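Local coordinates for protein proline dipeptidase (Streptococcus agalactiae, PDB 3OOO) that is probably a manganese-dependent hydrolase of the peptidase M24B family, represented here by its creatinase/prolidase N-terminal domain alone, at residues Ile54-Ala59 and Phe74-Ser79. Sequence-based numbering, arbitrary orientation.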
loop_
_atom_site.group_PDB
_atom_site.type_symbol
_atom_site.label_atom_id
_atom_site.label_comp_id
_atom_site.label_asym_id
_atom_site.label_seq_id
_atom_site.Cartn_x
_atom_site.Cartn_y
_atom_site.Cartn_z
ATOM N N ILE A 54 8.511 -12.129 -16.303
ATOM C CA ILE A 54 8.392 -13.288 -15.428
ATOM C C ILE A 54 7.257 -13.032 -14.451
ATOM O O ILE A 54 7.218 -11.990 -13.801
ATOM C CB ILE A 54 9.713 -13.563 -14.664
ATOM C CG1 ILE A 54 10.855 -13.785 -15.661
ATOM C CG2 ILE A 54 9.557 -14.773 -13.731
ATOM C CD1 ILE A 54 12.209 -13.981 -15.038
ATOM N N LEU A 55 6.333 -13.985 -14.362
ATOM C CA LEU A 55 5.186 -13.870 -13.471
ATOM C C LEU A 55 5.351 -14.762 -12.241
ATOM O O LEU A 55 5.664 -15.944 -12.361
ATOM C CB LEU A 55 3.902 -14.207 -14.243
ATOM C CG LEU A 55 2.578 -14.281 -13.485
ATOM C CD1 LEU A 55 2.243 -12.974 -12.811
ATOM C CD2 LEU A 55 1.469 -14.663 -14.432
ATOM N N PHE A 56 5.170 -14.171 -11.062
ATOM C CA PHE A 56 5.246 -14.884 -9.789
ATOM C C PHE A 56 3.859 -14.902 -9.177
ATOM O O PHE A 56 3.250 -13.852 -9.042
ATOM C CB PHE A 56 6.231 -14.161 -8.857
ATOM C CG PHE A 56 6.377 -14.789 -7.488
ATOM C CD1 PHE A 56 6.905 -16.065 -7.343
ATOM C CD2 PHE A 56 6.023 -14.082 -6.344
ATOM C CE1 PHE A 56 7.061 -16.636 -6.084
ATOM C CE2 PHE A 56 6.171 -14.650 -5.076
ATOM C CZ PHE A 56 6.700 -15.926 -4.946
ATOM N N VAL A 57 3.366 -16.080 -8.804
ATOM C CA VAL A 57 2.018 -16.214 -8.238
ATOM C C VAL A 57 2.008 -17.216 -7.089
ATOM O O VAL A 57 2.966 -17.961 -6.919
ATOM C CB VAL A 57 0.975 -16.673 -9.306
ATOM C CG1 VAL A 57 0.693 -15.563 -10.307
ATOM C CG2 VAL A 57 1.420 -17.962 -10.007
ATOM N N PRO A 58 0.923 -17.249 -6.295
ATOM C CA PRO A 58 0.823 -18.357 -5.345
ATOM C C PRO A 58 0.803 -19.685 -6.096
ATOM O O PRO A 58 0.296 -19.753 -7.224
ATOM C CB PRO A 58 -0.519 -18.109 -4.651
ATOM C CG PRO A 58 -0.762 -16.652 -4.816
ATOM C CD PRO A 58 -0.195 -16.298 -6.153
ATOM N N ALA A 59 1.359 -20.727 -5.482
ATOM C CA ALA A 59 1.524 -22.024 -6.152
ATOM C C ALA A 59 0.237 -22.581 -6.744
ATOM O O ALA A 59 0.255 -23.225 -7.795
ATOM C CB ALA A 59 2.148 -23.038 -5.212
ATOM N N PHE A 74 6.568 -18.719 -12.035
ATOM C CA PHE A 74 6.917 -19.520 -10.864
ATOM C C PHE A 74 6.043 -19.148 -9.679
ATOM O O PHE A 74 5.327 -18.152 -9.716
ATOM C CB PHE A 74 8.428 -19.487 -10.547
ATOM C CG PHE A 74 8.932 -18.181 -9.993
ATOM C CD1 PHE A 74 9.432 -18.117 -8.686
ATOM C CD2 PHE A 74 8.957 -17.027 -10.774
ATOM C CE1 PHE A 74 9.927 -16.924 -8.158
ATOM C CE2 PHE A 74 9.441 -15.818 -10.247
ATOM C CZ PHE A 74 9.935 -15.772 -8.942
ATOM N N GLY A 75 6.084 -19.974 -8.643
ATOM C CA GLY A 75 5.201 -19.783 -7.513
ATOM C C GLY A 75 5.786 -20.244 -6.205
ATOM O O GLY A 75 6.923 -20.722 -6.143
ATOM N N TYR A 76 4.987 -20.097 -5.155
ATOM C CA TYR A 76 5.392 -20.492 -3.817
ATOM C C TYR A 76 4.211 -21.080 -3.058
ATOM O O TYR A 76 3.086 -20.611 -3.194
ATOM C CB TYR A 76 5.994 -19.298 -3.061
ATOM C CG TYR A 76 4.982 -18.298 -2.533
ATOM C CD1 TYR A 76 4.762 -18.161 -1.164
ATOM C CD2 TYR A 76 4.238 -17.499 -3.403
ATOM C CE1 TYR A 76 3.834 -17.246 -0.669
ATOM C CE2 TYR A 76 3.309 -16.583 -2.921
ATOM C CZ TYR A 76 3.113 -16.465 -1.557
ATOM O OH TYR A 76 2.196 -15.565 -1.086
ATOM N N ILE A 77 4.483 -22.130 -2.288
ATOM C CA ILE A 77 3.492 -22.693 -1.376
ATOM C C ILE A 77 3.548 -21.935 -0.049
ATOM O O ILE A 77 4.482 -21.170 0.204
ATOM C CB ILE A 77 3.650 -24.229 -1.182
ATOM C CG1 ILE A 77 5.004 -24.594 -0.559
ATOM C CG2 ILE A 77 3.441 -24.966 -2.505
ATOM C CD1 ILE A 77 5.085 -26.062 -0.110
ATOM N N ASP A 78 2.544 -22.144 0.795
ATOM C CA ASP A 78 2.386 -21.313 1.990
ATOM C C ASP A 78 3.497 -21.457 3.027
ATOM O O ASP A 78 3.713 -20.557 3.839
ATOM C CB ASP A 78 1.020 -21.548 2.631
ATOM C CG ASP A 78 -0.110 -20.929 1.834
ATOM O OD1 ASP A 78 0.150 -20.023 1.005
ATOM O OD2 ASP A 78 -1.270 -21.341 2.052
ATOM N N SER A 79 4.183 -22.593 2.999
ATOM C CA SER A 79 5.309 -22.834 3.897
ATOM C C SER A 79 6.605 -22.167 3.429
ATOM O O SER A 79 7.599 -22.154 4.165
ATOM C CB SER A 79 5.531 -24.331 4.085
ATOM O OG SER A 79 5.790 -24.976 2.857
#
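Phe56 sits between Phe74 and Tyr76, meeting one with its CD1–CE1 side and the other with its CZ tip. Its CG is anti to the backbone N (chi1 179°), which carries the ring along the strand past Phe74 toward Tyr76. Phe56 CD1 lies over one face of the Phe74 ring, toward its rim, and comes 3.2 Å from Phe74 CE1. The two ring planes are turned 43° against each other. Ile54 takes the edge of the same Phe74 ring: its CG2, near the ring plane, is 3.6 Å from Phe74 CE2. At the other end, Phe56 CZ approaches Tyr76 CD2 at 3.3 Å; these two planes are nearly parallel (22°), but centroids 5.3 Å apart leave little overlap. Tyr76 OH is hydrogen-bonded to the backbone N of Gln42, so the phenol is held at its far end too.

The backbones run parallel beneath this cluster. Leu55 O accepts from Phe74 N at 2.9 Å, and Phe74 O accepts from Val57 N at 3.0 Å, so Phe74 binds the residues flanking Phe56. Further along, the Tyr76 N to Val57 O bond is weak, whereas Ala59 N reaches Tyr76 O at 2.9 Å from well above the carbonyl plane. Ala59 CB also touches Ile77 CG2 (3.6 Å).

Helix 82-89 covers the aromatic side, with Lys85 and Ile86 against Phe56, while helix 62-68 packs on the other side through Leu55 and Val57. Parallel strands 54-58 and 73-76 joined through helix 62-68 form a beta-alpha-beta crossover, which places strand 73-76 at the margin of the mixed sheet in this creatinase/prolidase N-terminal domain.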